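Local coordinates for protein GntR family transcriptional regulator (Streptococcus agalactiae, PDB 7B5U) that probably regulates transcription by binding DNA as a GntR-family regulator, this piece being its dimeric RCK_C domain, which binds the second messenger c-di-AMP, at residues 6-11 with 75-80; 11-16 with 53-58. All coordinates share one frame; numbering follows the deposited sequence. Where two conformers were deposited one is given.

Contact 1 (6-11 with 75-80) and contact 2 (11-16 with 53-58) lie side by side, their centres about 8 Å apart. S11 belongs to both, ending the first segment of one and beginning that of the other, and along the chain contact 2 is nested inside the loop that contact 1 closes. Two polar bridges join them: N76 ND2 bonds to D13 O at 2.8 Å, and E7 OE1 lies 2.6 Å from H58 ND1, a probable hydrogen bond. Neither contact holds a residue of the c-di-AMP pocket. The side chain of I53 is about 8 Å and that of F75 about 9 Å from the bound ligand.

Contact 1 (6-11 with 75-80); sequences YEIIVS and FNLRMG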
loop_
_atom_site.group_PDB
_atom_site.type_symbol
_atom_site.label_atom_id
_atom_site.label_comp_id
_atom_site.label_asym_id
_atom_site.label_seq_id
_atom_site.Cartn_x
_atom_site.Cartn_y
_atom_site.Cartn_z
ATOM N N TYR A 6 -4.382 -7.079 -6.875
ATOM C CA TYR A 6 -5.243 -6.872 -8.024
ATOM C C TYR A 6 -4.556 -5.929 -9.008
ATOM O O TYR A 6 -3.716 -5.100 -8.631
ATOM C CB TYR A 6 -6.547 -6.220 -7.579
ATOM C CG TYR A 6 -7.397 -7.102 -6.715
ATOM C CD1 TYR A 6 -7.293 -7.054 -5.334
ATOM C CD2 TYR A 6 -8.296 -7.995 -7.277
ATOM C CE1 TYR A 6 -8.063 -7.871 -4.534
ATOM C CE2 TYR A 6 -9.074 -8.817 -6.484
ATOM C CZ TYR A 6 -8.952 -8.748 -5.113
ATOM O OH TYR A 6 -9.715 -9.561 -4.305
ATOM N N GLU A 7 -4.943 -6.041 -10.282
ATOM C CA GLU A 7 -4.417 -5.194 -11.346
ATOM C C GLU A 7 -5.598 -4.595 -12.091
ATOM O O GLU A 7 -6.485 -5.333 -12.534
ATOM C CB GLU A 7 -3.558 -6.020 -12.316
ATOM C CG GLU A 7 -2.928 -5.204 -13.441
ATOM C CD GLU A 7 -2.081 -6.037 -14.391
ATOM O OE1 GLU A 7 -1.534 -5.459 -15.357
ATOM O OE2 GLU A 7 -1.953 -7.264 -14.184
ATOM N N ILE A 8 -5.631 -3.271 -12.219
ATOM C CA ILE A 8 -6.611 -2.614 -13.075
ATOM C C ILE A 8 -5.894 -1.708 -14.063
ATOM O O ILE A 8 -4.894 -1.064 -13.729
ATOM C CB ILE A 8 -7.690 -1.829 -12.295
ATOM C CG1 ILE A 8 -7.071 -0.718 -11.445
ATOM C CG2 ILE A 8 -8.558 -2.768 -11.471
ATOM C CD1 ILE A 8 -8.110 0.220 -10.850
ATOM N N ILE A 9 -6.406 -1.669 -15.288
ATOM C CA ILE A 9 -5.919 -0.764 -16.322
ATOM C C ILE A 9 -6.896 0.404 -16.389
ATOM O O ILE A 9 -8.074 0.215 -16.716
ATOM C CB ILE A 9 -5.824 -1.468 -17.688
ATOM C CG1 ILE A 9 -4.911 -2.700 -17.620
ATOM C CG2 ILE A 9 -5.352 -0.467 -18.748
ATOM C CD1 ILE A 9 -4.991 -3.582 -18.857
ATOM N N VAL A 10 -6.426 1.607 -16.065
ATOM C CA VAL A 10 -7.307 2.773 -16.018
ATOM C C VAL A 10 -7.434 3.391 -17.407
ATOM O O VAL A 10 -6.913 4.477 -17.696
ATOM C CB VAL A 10 -6.920 3.759 -14.891
ATOM C CG1 VAL A 10 -7.185 3.119 -13.537
ATOM C CG2 VAL A 10 -5.448 4.200 -14.984
ATOM N N SER A 11 -8.149 2.686 -18.273
ATOM C CA SER A 11 -8.250 3.042 -19.680
ATOM C C SER A 11 -9.429 3.953 -19.995
ATOM O O SER A 11 -9.491 4.493 -21.106
ATOM C CB SER A 11 -8.333 1.772 -20.528
ATOM O OG SER A 11 -9.415 0.965 -20.105
ATOM N N PHE A 75 -12.632 4.391 -10.773
ATOM C CA PHE A 75 -11.950 4.745 -12.010
ATOM C C PHE A 75 -12.818 4.560 -13.259
ATOM O O PHE A 75 -12.283 4.495 -14.374
ATOM C CB PHE A 75 -10.621 4.001 -12.123
ATOM C CG PHE A 75 -9.547 4.552 -11.226
ATOM C CD1 PHE A 75 -9.152 3.880 -10.090
ATOM C CD2 PHE A 75 -8.951 5.767 -11.514
ATOM C CE1 PHE A 75 -8.162 4.407 -9.267
ATOM C CE2 PHE A 75 -7.963 6.292 -10.705
ATOM C CZ PHE A 75 -7.569 5.613 -9.578
ATOM N N ASN A 76 -14.142 4.476 -13.095
ATOM C CA ASN A 76 -15.068 4.511 -14.232
ATOM C C ASN A 76 -14.914 3.279 -15.126
ATOM O O ASN A 76 -15.013 3.367 -16.350
ATOM C CB ASN A 76 -14.951 5.814 -15.042
ATOM C CG ASN A 76 -16.080 5.976 -16.038
ATOM O OD1 ASN A 76 -17.215 5.550 -15.783
ATOM N ND2 ASN A 76 -15.777 6.570 -17.191
ATOM N N LEU A 77 -14.709 2.116 -14.505
ATOM C CA LEU A 77 -14.487 0.867 -15.222
ATOM C C LEU A 77 -15.680 -0.087 -15.144
ATOM O O LEU A 77 -15.522 -1.285 -15.399
ATOM C CB LEU A 77 -13.216 0.180 -14.718
ATOM C CG LEU A 77 -11.902 0.949 -14.909
ATOM C CD1 LEU A 77 -10.727 0.223 -14.267
ATOM C CD2 LEU A 77 -11.651 1.157 -16.386
ATOM N N ARG A 78 -16.875 0.412 -14.830
ATOM C CA ARG A 78 -18.010 -0.486 -14.615
ATOM C C ARG A 78 -18.648 -1.020 -15.894
ATOM O O ARG A 78 -19.492 -1.920 -15.801
ATOM C CB ARG A 78 -19.074 0.193 -13.749
ATOM C CG ARG A 78 -18.649 0.431 -12.313
ATOM C CD ARG A 78 -19.001 -0.725 -11.409
ATOM N NE ARG A 78 -20.439 -0.817 -11.168
ATOM C CZ ARG A 78 -21.020 -1.849 -10.563
ATOM N NH1 ARG A 78 -20.283 -2.867 -10.144
ATOM N NH2 ARG A 78 -22.333 -1.867 -10.382
ATOM N N MET A 79 -18.291 -0.492 -17.068
ATOM C CA MET A 79 -18.808 -0.997 -18.348
ATOM C C MET A 79 -20.336 -1.002 -18.390
ATOM O O MET A 79 -20.954 -1.915 -18.942
ATOM C CB MET A 79 -18.243 -2.381 -18.692
ATOM C CG MET A 79 -16.862 -2.369 -19.335
ATOM S SD MET A 79 -16.844 -1.827 -21.067
ATOM C CE MET A 79 -17.235 -3.352 -21.924
ATOM N N GLY A 80 -20.959 0.012 -17.792
ATOM C CA GLY A 80 -22.402 0.137 -17.831
ATOM C C GLY A 80 -23.152 -0.650 -16.779
ATOM O O GLY A 80 -24.391 -0.607 -16.769
#
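The torsions of I8, V10 and F75 bring their side chains together: F75 CG lies beside its own backbone N (chi1 -75°), V10 CG1 takes the same kind of position, and I8 CG1 occupies the crowded place between N and C (chi1 61°). The motif that presents F75 is a Schellman C-cap on helix 65-74, closed by L77 N to K72 O and N76 N to T73 O, with N76 at positive phi as the C-prime residue. It carries the chain back against strand 6-9, an outermost strand, within this chain, of the antiparallel sheet of the RCK_C domain.

V10 CG1 lies over one face of the F75 ring, 3.6 Å from F75 CG. V10 CG1 is 4.0 Å from the centroid of the F75 ring and 25° off the normal, a CH-pi contact displaced toward the rim. The I8 and F75 side chains cross at about a right angle, and I8 CD1 reaches F75 CD1 at 3.9 Å, obliquely to the ring. A flat aromatic suits this buried site because it offers a broad surface to two branched aliphatic residues, and the beta-branched shape of I8 suits the extended backbone of its strand. I59 of strand 58-62 and I53 of strand 52-53 touch both V10 and F75, extending the apolar layer.

L77, whose N closes the Schellman motif, is partly exposed and lies over I8 and the I9 carbonyl. Its CD1 packs on I8 CB at 4.2 Å, apolar against apolar. V10 is the centre of an inverse gamma turn, in which S11 N makes a weak 2.9 Å bond to I9 O. The forked leucine tip lies against that same oxygen, with L77 CD1 3.6 Å and L77 CD2 3.7 Å from I9 O.

Contact 2 (11-16 with 53-58); sequences SEDSEH and IEQGDH
A type II beta turn from E54 to D57, closed by D57 N to E54 O at 3.0 Å, meets the loop 11-16 where the CA atoms of S11 and G56 come within 4.6 Å. G56 has backbone angles at which a CB would press on the preceding carbonyl, so glycine suits the corner.

Q55 carries the contact. Its CG is anti to the backbone N (chi1 -168°) and the chain extends beyond it, taking the amide across to the other loop. There Q55 NE2 gives a straight bond to D13 OD1 (3.0 Å, 170°), in the Q55 amide plane and to the anti lone pair of the nearly coplanar carboxylate. Q55 NE2 also makes a weak bond to E12 O at 3.1 Å. A primary amide, with two N-H groups on one atom, suits this pair of acceptors. Each loop is braced within itself: E54 N meets D57 OD2 from above the carboxylate plane, and S14 OG accepts from H16 N in an ST turn.

V10 pairs by backbone with G56 and D57, while D57 OD1 binds H39 of strand 33-39. I53 packs on I21 and L24 of helix 21-24, and the H16 ring stacks on Y74 of helix 65-74.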
loop_
_atom_site.group_PDB
_atom_site.type_symbol
_atom_site.label_atom_id
_atom_site.label_comp_id
_atom_site.label_asym_id
_atom_site.label_seq_id
_atom_site.Cartn_x
_atom_site.Cartn_y
_atom_site.Cartn_z
ATOM N N SER A 11 -8.149 2.686 -18.273
ATOM C CA SER A 11 -8.250 3.042 -19.680
ATOM C C SER A 11 -9.429 3.953 -19.995
ATOM O O SER A 11 -9.491 4.493 -21.106
ATOM C CB SER A 11 -8.333 1.772 -20.528
ATOM O OG SER A 11 -9.415 0.965 -20.105
ATOM N N GLU A 12 -10.356 4.144 -19.067
ATOM C CA GLU A 12 -11.526 4.975 -19.315
ATOM C C GLU A 12 -11.272 6.395 -18.816
ATOM O O GLU A 12 -10.422 6.636 -17.958
ATOM C CB GLU A 12 -12.750 4.380 -18.617
ATOM C CG GLU A 12 -13.129 2.994 -19.141
ATOM C CD GLU A 12 -13.892 3.025 -20.462
ATOM O OE1 GLU A 12 -14.351 4.108 -20.883
ATOM O OE2 GLU A 12 -14.043 1.949 -21.081
ATOM N N ASP A 13 -12.025 7.343 -19.370
ATOM C CA ASP A 13 -11.955 8.714 -18.878
ATOM C C ASP A 13 -12.438 8.773 -17.433
ATOM O O ASP A 13 -13.362 8.049 -17.032
ATOM C CB ASP A 13 -12.825 9.630 -19.739
ATOM C CG ASP A 13 -12.345 9.729 -21.169
ATOM O OD1 ASP A 13 -11.126 9.577 -21.399
ATOM O OD2 ASP A 13 -13.191 9.996 -22.050
ATOM N N SER A 14 -11.803 9.636 -16.641
ATOM C CA SER A 14 -12.122 9.721 -15.225
ATOM C C SER A 14 -11.577 11.019 -14.663
ATOM O O SER A 14 -10.430 11.379 -14.931
ATOM C CB SER A 14 -11.495 8.556 -14.445
ATOM O OG SER A 14 -11.606 8.750 -13.040
ATOM N N GLU A 15 -12.384 11.672 -13.822
ATOM C CA GLU A 15 -11.950 12.855 -13.085
ATOM C C GLU A 15 -10.721 12.588 -12.225
ATOM O O GLU A 15 -10.058 13.537 -11.788
ATOM C CB GLU A 15 -13.083 13.319 -12.171
ATOM C CG GLU A 15 -13.480 12.232 -11.162
ATOM C CD GLU A 15 -14.513 12.675 -10.142
ATOM O OE1 GLU A 15 -14.266 13.672 -9.440
ATOM O OE2 GLU A 15 -15.566 12.010 -10.031
ATOM N N HIS A 16 -10.424 11.330 -11.932
ATOM C CA HIS A 16 -9.305 11.015 -11.063
ATOM C C HIS A 16 -7.975 10.937 -11.803
ATOM O O HIS A 16 -6.925 10.939 -11.153
ATOM C CB HIS A 16 -9.610 9.728 -10.296
ATOM C CG HIS A 16 -10.896 9.783 -9.532
ATOM N ND1 HIS A 16 -11.193 10.782 -8.633
ATOM C CD2 HIS A 16 -11.975 8.964 -9.549
ATOM C CE1 HIS A 16 -12.396 10.574 -8.125
ATOM N NE2 HIS A 16 -12.891 9.479 -8.671
ATOM N N ILE A 53 -1.421 9.150 -11.402
ATOM C CA ILE A 53 -2.083 8.105 -12.165
ATOM C C ILE A 53 -2.572 8.707 -13.475
ATOM O O ILE A 53 -3.365 9.653 -13.484
ATOM C CB ILE A 53 -3.217 7.455 -11.360
ATOM C CG1 ILE A 53 -2.655 6.845 -10.074
ATOM C CG2 ILE A 53 -3.916 6.391 -12.195
ATOM C CD1 ILE A 53 -3.715 6.325 -9.130
ATOM N N GLU A 54 -2.088 8.157 -14.594
ATOM C CA GLU A 54 -2.414 8.649 -15.927
ATOM C C GLU A 54 -3.200 7.606 -16.706
ATOM O O GLU A 54 -3.157 6.413 -16.402
ATOM C CB GLU A 54 -1.139 8.962 -16.716
ATOM C CG GLU A 54 -0.041 9.661 -15.935
ATOM C CD GLU A 54 -0.225 11.156 -15.864
ATOM O OE1 GLU A 54 -1.358 11.626 -16.105
ATOM O OE2 GLU A 54 0.769 11.861 -15.570
ATOM N N GLN A 55 -3.902 8.064 -17.737
ATOM C CA GLN A 55 -4.760 7.150 -18.475
ATOM C C GLN A 55 -3.932 6.051 -19.128
ATOM O O GLN A 55 -2.877 6.305 -19.715
ATOM C CB GLN A 55 -5.577 7.889 -19.531
ATOM C CG GLN A 55 -6.680 7.004 -20.094
ATOM C CD GLN A 55 -7.698 7.797 -20.882
ATOM O OE1 GLN A 55 -7.437 8.232 -22.009
ATOM N NE2 GLN A 55 -8.874 7.996 -20.300
ATOM N N GLY A 56 -4.421 4.818 -19.023
ATOM C CA GLY A 56 -3.719 3.676 -19.560
ATOM C C GLY A 56 -2.767 3.009 -18.594
ATOM O O GLY A 56 -2.288 1.901 -18.881
ATOM N N ASP A 57 -2.477 3.634 -17.459
ATOM C CA ASP A 57 -1.591 3.009 -16.491
ATOM C C ASP A 57 -2.234 1.753 -15.904
ATOM O O ASP A 57 -3.459 1.597 -15.880
ATOM C CB ASP A 57 -1.299 3.974 -15.343
ATOM C CG ASP A 57 -0.378 5.111 -15.737
ATOM O OD1 ASP A 57 0.128 5.128 -16.876
ATOM O OD2 ASP A 57 -0.142 5.994 -14.881
ATOM N N HIS A 58 -1.387 0.850 -15.409
ATOM C CA HIS A 58 -1.854 -0.294 -14.636
ATOM C C HIS A 58 -1.606 0.001 -13.165
ATOM O O HIS A 58 -0.485 0.357 -12.776
ATOM C CB HIS A 58 -1.114 -1.576 -15.017
ATOM C CG HIS A 58 -1.248 -1.972 -16.454
ATOM N ND1 HIS A 58 -1.371 -3.290 -16.837
ATOM C CD2 HIS A 58 -1.265 -1.244 -17.597
ATOM C CE1 HIS A 58 -1.460 -3.358 -18.154
ATOM N NE2 HIS A 58 -1.402 -2.129 -18.640
#